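Local coordinates for protein N-acetylmuramoyl-L-alanine amidase XlyA (Bacillus subtilis, PDB 3RDR) that hydrolyses the amide link between N-acetylmuramoyl residues and L-amino acids in cell-wall glycopeptides, here as the zinc-bound catalytic domain of an autolysin, at residues Asn6-Ile12 with Glu67-Pro73; Thr25-Ile29 with His123-Asn129; Asp42-His46 with Trp59-Asp64; Val63-Ile68 with Asn111-Leu115. All coordinates share one frame; numbering follows the deposited sequence.

Contact 1: residues Asn6-Ile12 with Glu67-Pro73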
# COMPACT_ATOMS: atom_id res chain seq x y z
N ASN A 6 0.73 -0.92 -15.38
CA ASN A 6 2.11 -0.43 -15.36
C ASN A 6 2.58 -0.02 -13.96
O ASN A 6 1.87 0.69 -13.24
CB ASN A 6 2.22 0.75 -16.32
CG ASN A 6 3.63 0.94 -16.84
OD1 ASN A 6 4.55 1.24 -16.08
ND2 ASN A 6 3.81 0.77 -18.14
N ILE A 7 3.78 -0.47 -13.58
CA ILE A 7 4.36 -0.13 -12.28
C ILE A 7 5.57 0.78 -12.48
O ILE A 7 6.55 0.38 -13.11
CB ILE A 7 4.85 -1.39 -11.51
CG1 ILE A 7 3.67 -2.29 -11.13
CG2 ILE A 7 5.59 -0.98 -10.25
CD1 ILE A 7 3.15 -3.13 -12.26
N ILE A 8 5.51 1.99 -11.93
CA ILE A 8 6.61 2.94 -12.04
C ILE A 8 7.38 3.03 -10.72
O ILE A 8 6.81 3.35 -9.68
CB ILE A 8 6.11 4.37 -12.40
CG1 ILE A 8 5.50 4.38 -13.81
CG2 ILE A 8 7.26 5.36 -12.33
CD1 ILE A 8 4.13 3.74 -13.89
N GLN A 9 8.68 2.74 -10.77
CA GLN A 9 9.52 2.80 -9.58
C GLN A 9 10.11 4.20 -9.41
O GLN A 9 10.73 4.74 -10.33
CB GLN A 9 10.64 1.76 -9.65
CG GLN A 9 10.13 0.34 -9.77
CD GLN A 9 11.24 -0.69 -9.72
OE1 GLN A 9 12.28 -0.54 -10.37
NE2 GLN A 9 11.03 -1.75 -8.94
N ASP A 10 9.90 4.77 -8.23
CA ASP A 10 10.39 6.11 -7.92
C ASP A 10 10.61 6.12 -6.41
O ASP A 10 9.87 6.75 -5.65
CB ASP A 10 9.36 7.15 -8.35
CG ASP A 10 9.85 8.57 -8.16
OD1 ASP A 10 11.07 8.80 -8.26
OD2 ASP A 10 9.00 9.45 -7.91
N PHE A 11 11.64 5.40 -6.00
CA PHE A 11 11.99 5.24 -4.59
C PHE A 11 12.29 6.49 -3.79
O PHE A 11 12.78 7.50 -4.30
CB PHE A 11 13.18 4.28 -4.46
CG PHE A 11 12.88 2.87 -4.88
CD1 PHE A 11 13.89 1.90 -4.86
CD2 PHE A 11 11.61 2.51 -5.32
CE1 PHE A 11 13.63 0.59 -5.27
CE2 PHE A 11 11.34 1.20 -5.73
CZ PHE A 11 12.35 0.24 -5.71
N ILE A 12 11.98 6.39 -2.50
CA ILE A 12 12.24 7.44 -1.54
C ILE A 12 13.76 7.35 -1.39
O ILE A 12 14.31 6.24 -1.37
CB ILE A 12 11.57 7.11 -0.19
CG1 ILE A 12 10.04 7.22 -0.32
CG2 ILE A 12 12.10 8.01 0.91
CD1 ILE A 12 9.27 6.59 0.83
N GLU A 67 -2.32 3.89 -12.97
CA GLU A 67 -1.04 3.22 -12.76
C GLU A 67 -0.70 2.94 -11.31
O GLU A 67 -1.47 3.24 -10.41
CB GLU A 67 0.07 4.05 -13.40
CG GLU A 67 -0.01 5.51 -13.02
CD GLU A 67 0.90 6.37 -13.87
OE1 GLU A 67 1.22 5.95 -15.00
OE2 GLU A 67 1.28 7.46 -13.41
N ILE A 68 0.49 2.39 -11.11
CA ILE A 68 0.99 2.04 -9.79
C ILE A 68 2.41 2.57 -9.63
O ILE A 68 3.23 2.43 -10.53
CB ILE A 68 1.03 0.50 -9.60
CG1 ILE A 68 -0.37 -0.09 -9.74
CG2 ILE A 68 1.62 0.14 -8.25
CD1 ILE A 68 -0.39 -1.60 -9.81
N TYR A 69 2.69 3.19 -8.48
CA TYR A 69 4.01 3.71 -8.19
C TYR A 69 4.57 2.95 -7.00
O TYR A 69 3.85 2.66 -6.05
CB TYR A 69 3.95 5.21 -7.84
CG TYR A 69 4.16 6.13 -9.02
CD1 TYR A 69 3.17 6.29 -10.00
CD2 TYR A 69 5.35 6.84 -9.17
CE1 TYR A 69 3.37 7.13 -11.10
CE2 TYR A 69 5.56 7.68 -10.27
CZ TYR A 69 4.57 7.82 -11.23
OH TYR A 69 4.78 8.64 -12.31
N GLN A 70 5.86 2.61 -7.06
CA GLN A 70 6.52 1.90 -5.97
C GLN A 70 7.51 2.87 -5.33
O GLN A 70 8.38 3.43 -6.00
CB GLN A 70 7.27 0.67 -6.50
CG GLN A 70 7.70 -0.31 -5.41
CD GLN A 70 8.57 -1.42 -5.96
OE1 GLN A 70 8.43 -1.83 -7.11
NE2 GLN A 70 9.46 -1.94 -5.13
N HIS A 71 7.39 3.05 -4.02
CA HIS A 71 8.22 3.99 -3.28
C HIS A 71 9.34 3.33 -2.50
O HIS A 71 10.27 4.01 -2.05
CB HIS A 71 7.33 4.77 -2.31
CG HIS A 71 6.00 5.15 -2.88
ND1 HIS A 71 5.85 6.15 -3.82
CD2 HIS A 71 4.76 4.64 -2.67
CE1 HIS A 71 4.57 6.24 -4.16
NE2 HIS A 71 3.89 5.34 -3.48
N LEU A 72 9.26 2.02 -2.33
CA LEU A 72 10.25 1.27 -1.56
C LEU A 72 10.50 -0.09 -2.18
O LEU A 72 9.62 -0.67 -2.82
CB LEU A 72 9.71 1.05 -0.14
CG LEU A 72 10.05 1.86 1.11
CD1 LEU A 72 10.54 3.25 0.79
CD2 LEU A 72 8.81 1.89 1.99
N PRO A 73 11.73 -0.62 -2.03
CA PRO A 73 12.04 -1.94 -2.59
C PRO A 73 11.34 -2.95 -1.67
O PRO A 73 11.18 -2.68 -0.48
CB PRO A 73 13.56 -2.01 -2.50
CG PRO A 73 13.87 -1.17 -1.29
CD PRO A 73 12.95 0.02 -1.49
O HOH W 1 8.05 7.90 -3.91

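Contact 2: residues Thr25-Ile29 with His123-Asn129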
# COMPACT_ATOMS: atom_id res chain seq x y z
N THR A 25 11.40 -9.69 4.86
CA THR A 25 11.00 -10.86 4.11
C THR A 25 9.49 -10.84 4.40
O THR A 25 9.03 -11.38 5.40
CB THR A 25 11.64 -12.15 4.68
OG1 THR A 25 13.06 -12.11 4.46
CG2 THR A 25 11.07 -13.39 3.99
N PRO A 26 8.72 -10.17 3.53
CA PRO A 26 7.26 -10.04 3.68
C PRO A 26 6.44 -11.32 3.76
O PRO A 26 6.48 -12.18 2.88
CB PRO A 26 6.87 -9.16 2.49
CG PRO A 26 7.86 -9.56 1.45
CD PRO A 26 9.16 -9.62 2.23
N LEU A 27 5.68 -11.43 4.84
CA LEU A 27 4.80 -12.58 5.08
C LEU A 27 3.34 -12.13 4.95
O LEU A 27 2.43 -12.95 4.92
CB LEU A 27 5.04 -13.14 6.48
CG LEU A 27 6.47 -13.56 6.83
CD1 LEU A 27 6.53 -13.98 8.30
CD2 LEU A 27 6.92 -14.69 5.92
N TYR A 28 3.14 -10.81 4.88
CA TYR A 28 1.80 -10.23 4.78
C TYR A 28 1.74 -9.11 3.75
O TYR A 28 2.76 -8.60 3.28
CB TYR A 28 1.36 -9.65 6.12
CG TYR A 28 1.37 -10.61 7.28
CD1 TYR A 28 0.24 -11.36 7.61
CD2 TYR A 28 2.51 -10.76 8.07
CE1 TYR A 28 0.24 -12.24 8.70
CE2 TYR A 28 2.53 -11.64 9.16
CZ TYR A 28 1.39 -12.37 9.47
OH TYR A 28 1.40 -13.21 10.56
N ILE A 29 0.51 -8.73 3.42
CA ILE A 29 0.22 -7.63 2.51
C ILE A 29 -0.86 -6.81 3.21
O ILE A 29 -1.95 -7.32 3.50
CB ILE A 29 -0.28 -8.15 1.15
CG1 ILE A 29 0.85 -8.90 0.44
CG2 ILE A 29 -0.76 -6.99 0.29
CD1 ILE A 29 0.43 -9.59 -0.85
N HIS A 123 5.84 -13.80 -3.81
CA HIS A 123 6.42 -13.82 -2.47
C HIS A 123 5.83 -14.92 -1.61
O HIS A 123 6.03 -14.96 -0.39
CB HIS A 123 6.22 -12.45 -1.82
CG HIS A 123 6.87 -11.33 -2.56
ND1 HIS A 123 8.21 -11.05 -2.46
CD2 HIS A 123 6.37 -10.46 -3.48
CE1 HIS A 123 8.52 -10.07 -3.28
NE2 HIS A 123 7.42 -9.69 -3.91
N ASN A 124 5.11 -15.83 -2.26
CA ASN A 124 4.50 -16.95 -1.57
C ASN A 124 3.72 -16.51 -0.33
O ASN A 124 3.93 -17.01 0.77
CB ASN A 124 5.58 -17.97 -1.18
CG ASN A 124 4.99 -19.29 -0.75
OD1 ASN A 124 4.12 -19.84 -1.43
ND2 ASN A 124 5.47 -19.82 0.37
N ILE A 125 2.80 -15.57 -0.54
CA ILE A 125 1.97 -15.05 0.54
C ILE A 125 0.54 -15.51 0.28
O ILE A 125 0.01 -15.34 -0.82
CB ILE A 125 2.01 -13.50 0.57
CG1 ILE A 125 3.44 -13.04 0.88
CG2 ILE A 125 1.04 -12.97 1.61
CD1 ILE A 125 3.64 -11.55 0.81
N SER A 126 -0.09 -16.10 1.29
CA SER A 126 -1.45 -16.62 1.14
C SER A 126 -2.51 -15.54 1.24
O SER A 126 -2.28 -14.46 1.80
CB SER A 126 -1.72 -17.70 2.20
OG SER A 126 -1.88 -17.13 3.48
N LEU A 127 -3.69 -15.84 0.71
CA LEU A 127 -4.81 -14.91 0.73
C LEU A 127 -5.18 -14.54 2.16
O LEU A 127 -5.55 -13.40 2.44
CB LEU A 127 -6.03 -15.53 0.04
CG LEU A 127 -7.26 -14.61 -0.03
CD1 LEU A 127 -7.02 -13.50 -1.05
CD2 LEU A 127 -8.49 -15.42 -0.41
N ALA A 128 -5.08 -15.51 3.06
CA ALA A 128 -5.40 -15.28 4.46
C ALA A 128 -4.49 -14.21 5.05
O ALA A 128 -4.86 -13.52 6.01
CB ALA A 128 -5.26 -16.59 5.25
N ASN A 129 -3.30 -14.06 4.49
CA ASN A 129 -2.35 -13.07 4.99
C ASN A 129 -2.45 -11.70 4.31
O ASN A 129 -1.58 -10.85 4.48
CB ASN A 129 -0.93 -13.63 4.91
CG ASN A 129 -0.61 -14.55 6.08
OD1 ASN A 129 -1.50 -15.17 6.66
ND2 ASN A 129 0.67 -14.65 6.43

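Contact 3: residues Asp42-His46 with Trp59-Asp64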
# COMPACT_ATOMS: atom_id res chain seq x y z
N ASP A 42 -3.39 11.46 -6.92
CA ASP A 42 -3.16 10.15 -7.51
C ASP A 42 -1.83 9.53 -7.10
O ASP A 42 -1.15 10.04 -6.21
CB ASP A 42 -3.25 10.26 -9.04
CG ASP A 42 -2.19 11.16 -9.64
OD1 ASP A 42 -2.32 11.52 -10.82
OD2 ASP A 42 -1.21 11.49 -8.93
N ALA A 43 -1.47 8.42 -7.74
CA ALA A 43 -0.24 7.69 -7.41
C ALA A 43 1.03 8.52 -7.60
O ALA A 43 1.91 8.51 -6.74
CB ALA A 43 -0.15 6.40 -8.22
N ALA A 44 1.13 9.22 -8.72
CA ALA A 44 2.30 10.04 -8.99
C ALA A 44 2.42 11.14 -7.94
O ALA A 44 3.52 11.46 -7.48
CB ALA A 44 2.21 10.66 -10.39
N ALA A 45 1.29 11.73 -7.55
CA ALA A 45 1.31 12.79 -6.55
C ALA A 45 1.82 12.26 -5.21
O ALA A 45 2.60 12.93 -4.53
CB ALA A 45 -0.09 13.41 -6.38
N HIS A 46 1.38 11.06 -4.83
CA HIS A 46 1.85 10.48 -3.57
C HIS A 46 3.34 10.16 -3.66
O HIS A 46 4.07 10.30 -2.69
CB HIS A 46 1.06 9.22 -3.22
CG HIS A 46 -0.29 9.50 -2.63
ND1 HIS A 46 -1.37 9.90 -3.38
CD2 HIS A 46 -0.72 9.48 -1.34
CE1 HIS A 46 -2.40 10.12 -2.59
NE2 HIS A 46 -2.04 9.87 -1.35
N TRP A 59 5.04 3.56 2.60
CA TRP A 59 4.52 2.26 2.22
C TRP A 59 5.14 1.92 0.87
O TRP A 59 5.82 2.75 0.26
CB TRP A 59 2.99 2.29 2.15
CG TRP A 59 2.45 3.38 1.30
CD1 TRP A 59 2.13 3.31 -0.02
CD2 TRP A 59 2.20 4.73 1.71
NE1 TRP A 59 1.70 4.53 -0.47
CE2 TRP A 59 1.72 5.42 0.57
CE3 TRP A 59 2.32 5.42 2.92
CZ2 TRP A 59 1.37 6.77 0.61
CZ3 TRP A 59 1.97 6.77 2.96
CH2 TRP A 59 1.50 7.43 1.81
N HIS A 60 4.90 0.70 0.38
CA HIS A 60 5.51 0.24 -0.86
C HIS A 60 4.86 0.62 -2.19
O HIS A 60 5.56 1.00 -3.13
CB HIS A 60 5.68 -1.28 -0.77
CG HIS A 60 6.33 -1.72 0.50
ND1 HIS A 60 7.69 -1.91 0.62
CD2 HIS A 60 5.82 -1.93 1.74
CE1 HIS A 60 7.99 -2.22 1.87
NE2 HIS A 60 6.87 -2.24 2.57
N PHE A 61 3.54 0.50 -2.27
CA PHE A 61 2.82 0.79 -3.51
C PHE A 61 1.60 1.70 -3.35
O PHE A 61 0.82 1.56 -2.41
CB PHE A 61 2.31 -0.51 -4.13
CG PHE A 61 3.38 -1.46 -4.61
CD1 PHE A 61 4.05 -1.23 -5.80
CD2 PHE A 61 3.65 -2.63 -3.90
CE1 PHE A 61 4.97 -2.15 -6.29
CE2 PHE A 61 4.57 -3.56 -4.38
CZ PHE A 61 5.23 -3.32 -5.58
N THR A 62 1.44 2.63 -4.29
CA THR A 62 0.27 3.49 -4.31
C THR A 62 -0.40 3.15 -5.63
O THR A 62 0.24 3.14 -6.69
CB THR A 62 0.61 4.98 -4.27
OG1 THR A 62 1.29 5.29 -3.04
CG2 THR A 62 -0.68 5.81 -4.33
N VAL A 63 -1.69 2.84 -5.57
CA VAL A 63 -2.45 2.44 -6.75
C VAL A 63 -3.61 3.38 -7.08
O VAL A 63 -4.41 3.69 -6.21
CB VAL A 63 -3.07 1.02 -6.53
CG1 VAL A 63 -3.77 0.54 -7.81
CG2 VAL A 63 -1.99 0.03 -6.10
N ASP A 64 -3.68 3.85 -8.32
CA ASP A 64 -4.82 4.68 -8.73
C ASP A 64 -5.47 3.96 -9.92
O ASP A 64 -5.10 2.83 -10.23
CB ASP A 64 -4.43 6.13 -9.07
CG ASP A 64 -3.48 6.25 -10.25
OD1 ASP A 64 -3.63 5.50 -11.23
OD2 ASP A 64 -2.59 7.13 -10.19
O HOH W 2 -0.44 8.30 -11.06

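Contact 4: residues Val63-Ile68 with Asn111-Leu115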
# COMPACT_ATOMS: atom_id res chain seq x y z
N VAL A 63 -1.69 2.84 -5.57
CA VAL A 63 -2.45 2.44 -6.75
C VAL A 63 -3.61 3.38 -7.08
O VAL A 63 -4.41 3.69 -6.21
CB VAL A 63 -3.07 1.02 -6.53
CG1 VAL A 63 -3.77 0.54 -7.81
CG2 VAL A 63 -1.99 0.03 -6.10
N ASP A 64 -3.68 3.85 -8.32
CA ASP A 64 -4.82 4.68 -8.73
C ASP A 64 -5.47 3.96 -9.92
O ASP A 64 -5.10 2.83 -10.23
CB ASP A 64 -4.43 6.13 -9.07
CG ASP A 64 -3.48 6.25 -10.25
OD1 ASP A 64 -3.63 5.50 -11.23
OD2 ASP A 64 -2.59 7.13 -10.19
N ASP A 65 -6.44 4.59 -10.57
CA ASP A 65 -7.14 3.94 -11.68
C ASP A 65 -6.34 3.81 -12.96
O ASP A 65 -6.76 3.12 -13.90
CB ASP A 65 -8.46 4.67 -11.97
CG ASP A 65 -8.26 6.07 -12.55
OD1 ASP A 65 -7.13 6.60 -12.52
OD2 ASP A 65 -9.26 6.64 -13.03
N THR A 66 -5.17 4.44 -13.01
CA THR A 66 -4.35 4.40 -14.20
C THR A 66 -3.05 3.63 -14.05
O THR A 66 -2.71 2.80 -14.89
CB THR A 66 -4.01 5.83 -14.66
OG1 THR A 66 -5.22 6.58 -14.83
CG2 THR A 66 -3.25 5.81 -15.98
N GLU A 67 -2.32 3.89 -12.97
CA GLU A 67 -1.04 3.22 -12.76
C GLU A 67 -0.70 2.94 -11.31
O GLU A 67 -1.47 3.24 -10.41
CB GLU A 67 0.07 4.05 -13.40
CG GLU A 67 -0.01 5.51 -13.02
CD GLU A 67 0.90 6.37 -13.87
OE1 GLU A 67 1.22 5.95 -15.00
OE2 GLU A 67 1.28 7.46 -13.41
N ILE A 68 0.49 2.39 -11.11
CA ILE A 68 0.99 2.04 -9.79
C ILE A 68 2.41 2.57 -9.63
O ILE A 68 3.23 2.43 -10.53
CB ILE A 68 1.03 0.50 -9.60
CG1 ILE A 68 -0.37 -0.09 -9.74
CG2 ILE A 68 1.62 0.14 -8.25
CD1 ILE A 68 -0.39 -1.60 -9.81
N ASN A 111 -7.11 -2.68 -10.04
CA ASN A 111 -5.67 -2.65 -10.25
C ASN A 111 -4.93 -3.14 -9.01
O ASN A 111 -3.89 -3.80 -9.11
CB ASN A 111 -5.20 -1.23 -10.60
CG ASN A 111 -5.70 -0.77 -11.96
OD1 ASN A 111 -5.95 -1.58 -12.85
ND2 ASN A 111 -5.82 0.54 -12.13
N ALA A 112 -5.48 -2.83 -7.84
CA ALA A 112 -4.88 -3.24 -6.58
C ALA A 112 -5.02 -4.75 -6.38
O ALA A 112 -4.12 -5.40 -5.84
CB ALA A 112 -5.54 -2.50 -5.42
N GLN A 113 -6.15 -5.31 -6.82
CA GLN A 113 -6.38 -6.74 -6.69
C GLN A 113 -5.41 -7.48 -7.61
O GLN A 113 -4.91 -8.55 -7.26
CB GLN A 113 -7.84 -7.08 -7.03
CG GLN A 113 -8.82 -6.54 -6.01
CD GLN A 113 -10.28 -6.70 -6.42
OE1 GLN A 113 -10.67 -6.32 -7.52
NE2 GLN A 113 -11.08 -7.25 -5.53
N TRP A 114 -5.14 -6.91 -8.78
CA TRP A 114 -4.20 -7.52 -9.71
C TRP A 114 -2.81 -7.52 -9.07
O TRP A 114 -2.11 -8.53 -9.09
CB TRP A 114 -4.15 -6.75 -11.02
CG TRP A 114 -2.95 -7.13 -11.85
CD1 TRP A 114 -2.79 -8.26 -12.59
CD2 TRP A 114 -1.71 -6.42 -11.92
NE1 TRP A 114 -1.52 -8.30 -13.12
CE2 TRP A 114 -0.84 -7.18 -12.73
CE3 TRP A 114 -1.24 -5.21 -11.39
CZ2 TRP A 114 0.48 -6.79 -13.01
CZ3 TRP A 114 0.06 -4.81 -11.66
CH2 TRP A 114 0.91 -5.60 -12.47
N LEU A 115 -2.42 -6.38 -8.52
CA LEU A 115 -1.12 -6.25 -7.86
C LEU A 115 -0.98 -7.25 -6.72
O LEU A 115 0.03 -7.94 -6.60
CB LEU A 115 -0.95 -4.82 -7.31
CG LEU A 115 0.27 -4.54 -6.43
CD1 LEU A 115 1.55 -4.78 -7.23
CD2 LEU A 115 0.23 -3.10 -5.92

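Contact 1: residues Asn6-Ile12 with Glu67-Pro73
Ile8 lies against the phenol of Tyr69, and this is the main bump and hollow on one face of the parallel pair formed by strands 7-9 and 68-70. Ile8 CB sits almost over the ring centre, 3.9 Å from the centroid of the Tyr69 ring; chi1 -66° sets CG1 beside the backbone N and leaves CG2 anti to it, where CG2 reaches to 3.5 Å from Tyr69 CE2. Asp10 CB comes to the edge of the same ring, while the Asp10 carboxylate is taken by Lys51. On the face of Ile7, Ile68 and Gln70, the isoleucines run side by side in the same direction, and the two glutamines do likewise.

Beyond the strands, Phe11 fills a hollow bounded by Gln70, Leu72 and Pro73. Pro73 CD rides over one ring face, 4.1 Å from the centroid of the Phe11 ring, and Gln70 O lies at the ring edge. Ile12 CD1 then meets Leu72 CD1 at 3.6 Å.

Backbone bonds link the strands, among them Ile8 N to Ile68 O at 2.7 Å. Gln9 NE2 gives Gln70 OE1 a straight bond (172° at the hydrogen) of 3.2 Å, but from above the acceptor's carbonyl plane. Gln70 NE2 donates to Leu72 O at 2.6 Å, so both ends of this buried amide are held and its rotation is set. A water bridges Asp10 O and His71 ND1, while NE2 of that imidazole is bonded to Thr62. The chemistry is thus mixed: apolar contacts shape both faces, while main-chain and amide bonds fasten the outermost strand 7-9 to the mixed sheet.

Contact 2: residues Thr25-Ile29 with His123-Asn129
At one margin of the mixed sheet of this T7 lysozyme-fold amidase domain, the entry to strand 28-33 is joined to the loop that leads from helix 105-122 into the outermost strand 130-132. Asn129, next to strand 130-132, makes the polar join, and Ile125 makes the apolar one. The backbone O of Asn129 accepts from Ile29 N at 3.2 Å; as Ile29 also bonds to Val131 through its backbone, this link leads directly into the parallel pairing of the two strands.

Ile125 points into a hollow formed by Pro26, Leu27 and Ile29. Its CG1 is anti to the carbonyl carbon (chi1 -63°), and from there the chain extends so that CD1 lies 3.6 Å from Pro26 O and 3.9 Å from Ile29 CG1. The other branch, CG2, rests against Leu27 O at 3.6 Å. This buried side chain therefore meets carbonyl oxygens as well as apolar carbons. Ile29 continues the apolar layer toward Leu119 and Met120 of helix 105-122. At the other end of the contact, the Pro26 ring brushes His123, the first residue after that helix to depart from helical backbone angles.

Tyr28 and Asn129 meet as two nearly parallel plates, with ring and amide planes 12° apart. The amide nitrogen lies over one ring face near the CD1-CE1 side, and Trp136 meets the same tyrosine edge-to-face. A nearly straight hydrogen bond holds the amide flat: Asn129 ND2 reaches Leu27 O at 2.9 Å, with the acceptor in the amide plane, while ND2 is 3.3 Å from Tyr28 CE1.

Contact 3: residues Asp42-His46 with Trp59-Asp64
Ala43 of helix 43-50 is pressed against Thr62 and Asp64 at the tight end of the contact. Its CB is 3.6 Å from Thr62 O, its CA is met by Thr62 CG2, and its N donates to Asp64 OD2 at 3.0 Å, approaching on the anti side of the carboxylate. The same oxygen accepts from a water that also takes the hydrogen of Ala44 N, so Asp64 OD2 serves two first-turn amides, one indirectly; OD1 is held by Thr66 N. Asp42 is the N-cap: chi1 63° folds its carboxylate back toward the helix, and OD2 accepts from Ala45 N at 2.9 Å. The two carboxylates lie side by side, and the helix-start amides would be expected to ease their repulsion.

The other end is looser. His46 CB lies beside Thr62, and its CD2 reaches the edge of Trp59, in the loop before the strand, 3.9 Å from CZ2. ND1 turns back to Asp42 O, which lies in the imidazole plane. Trp59 NE1 donates to Thr62 OG1 at 2.7 Å, an oxygen also bonded to His71.

The contact thus sets the start of helix 43-50 against strand 61-63, with Tyr69 of strand 68-70 touching Ala43 and Ala44, and Glu96 of strand 92-97 beside Trp59.

Contact 4: residues Val63-Ile68 with Asn111-Leu115
The turn of the beta hairpin between antiparallel strands 61-63 and 68-70 rests here on helix 105-122, with an Asx turn at Asp64 shaping the loop. Asn111 and Val63 carry the join. Asn111 CB meets Val63 CG1 at 3.6 Å, and the amide beyond it donates to the backbone of the turn: ND2 to Asp64 O is 3.1 Å, 165° at the hydrogen, with the donor in the carbonyl plane on a lone pair. Asp65 O is also close to this nitrogen.

Within the turn, Asp64 OD1 gathers two backbone amides, Thr66 N at 2.6 Å from the anti side and Glu67 N at 2.7 Å from the syn side. Its CG stands between the backbone N and the carbonyl carbon (chi1 63°), which folds the carboxylate back over the following residues. Asp64 thereby fixes the loop whose carbonyl receives the side-chain amide of Asn111. The neighbouring carboxylate of Asp65 reaches the backbone N of Asp104.

Deeper in, the branches of Val63 divide their work. CG1, anti to the backbone N, faces Asn111 and Ala112, while CG2 passes Leu115 CD2 at 3.8 Å as the two side chains slide by in opposite directions. Ile95 of strand 92-97 and Phe61 extend this apolar layer between sheet and helix. At the side nearer strand 7-9, Ile68 comes to the indole in its plane rather than over a face: Ile68 CD1 lies at the ring edge, 3.7 Å from Trp114 CZ3, and also packs on Leu115 CB at 4.1 Å.

How the contacts relate
From the N terminus, contact 1 comes first: it pairs strand 7-9 with strand 68-70 and closes a loop of 54 residues. Contact 3, a short closure between helix 43-50 and strand 61-63, nests inside it. Contact 2 starts at strand 28-33 and ends after helix 105-122; it crosses contact 1 and encloses contacts 3 and 4. Contact 4 starts on Val63 and Asp64, where contact 3 ends, shares Glu67 and Ile68 with contact 1, and crosses it on the way to helix 105-122. Contacts 1, 3 and 4 touch one another, whereas contact 2 stands apart, toward the other margin of the sheet.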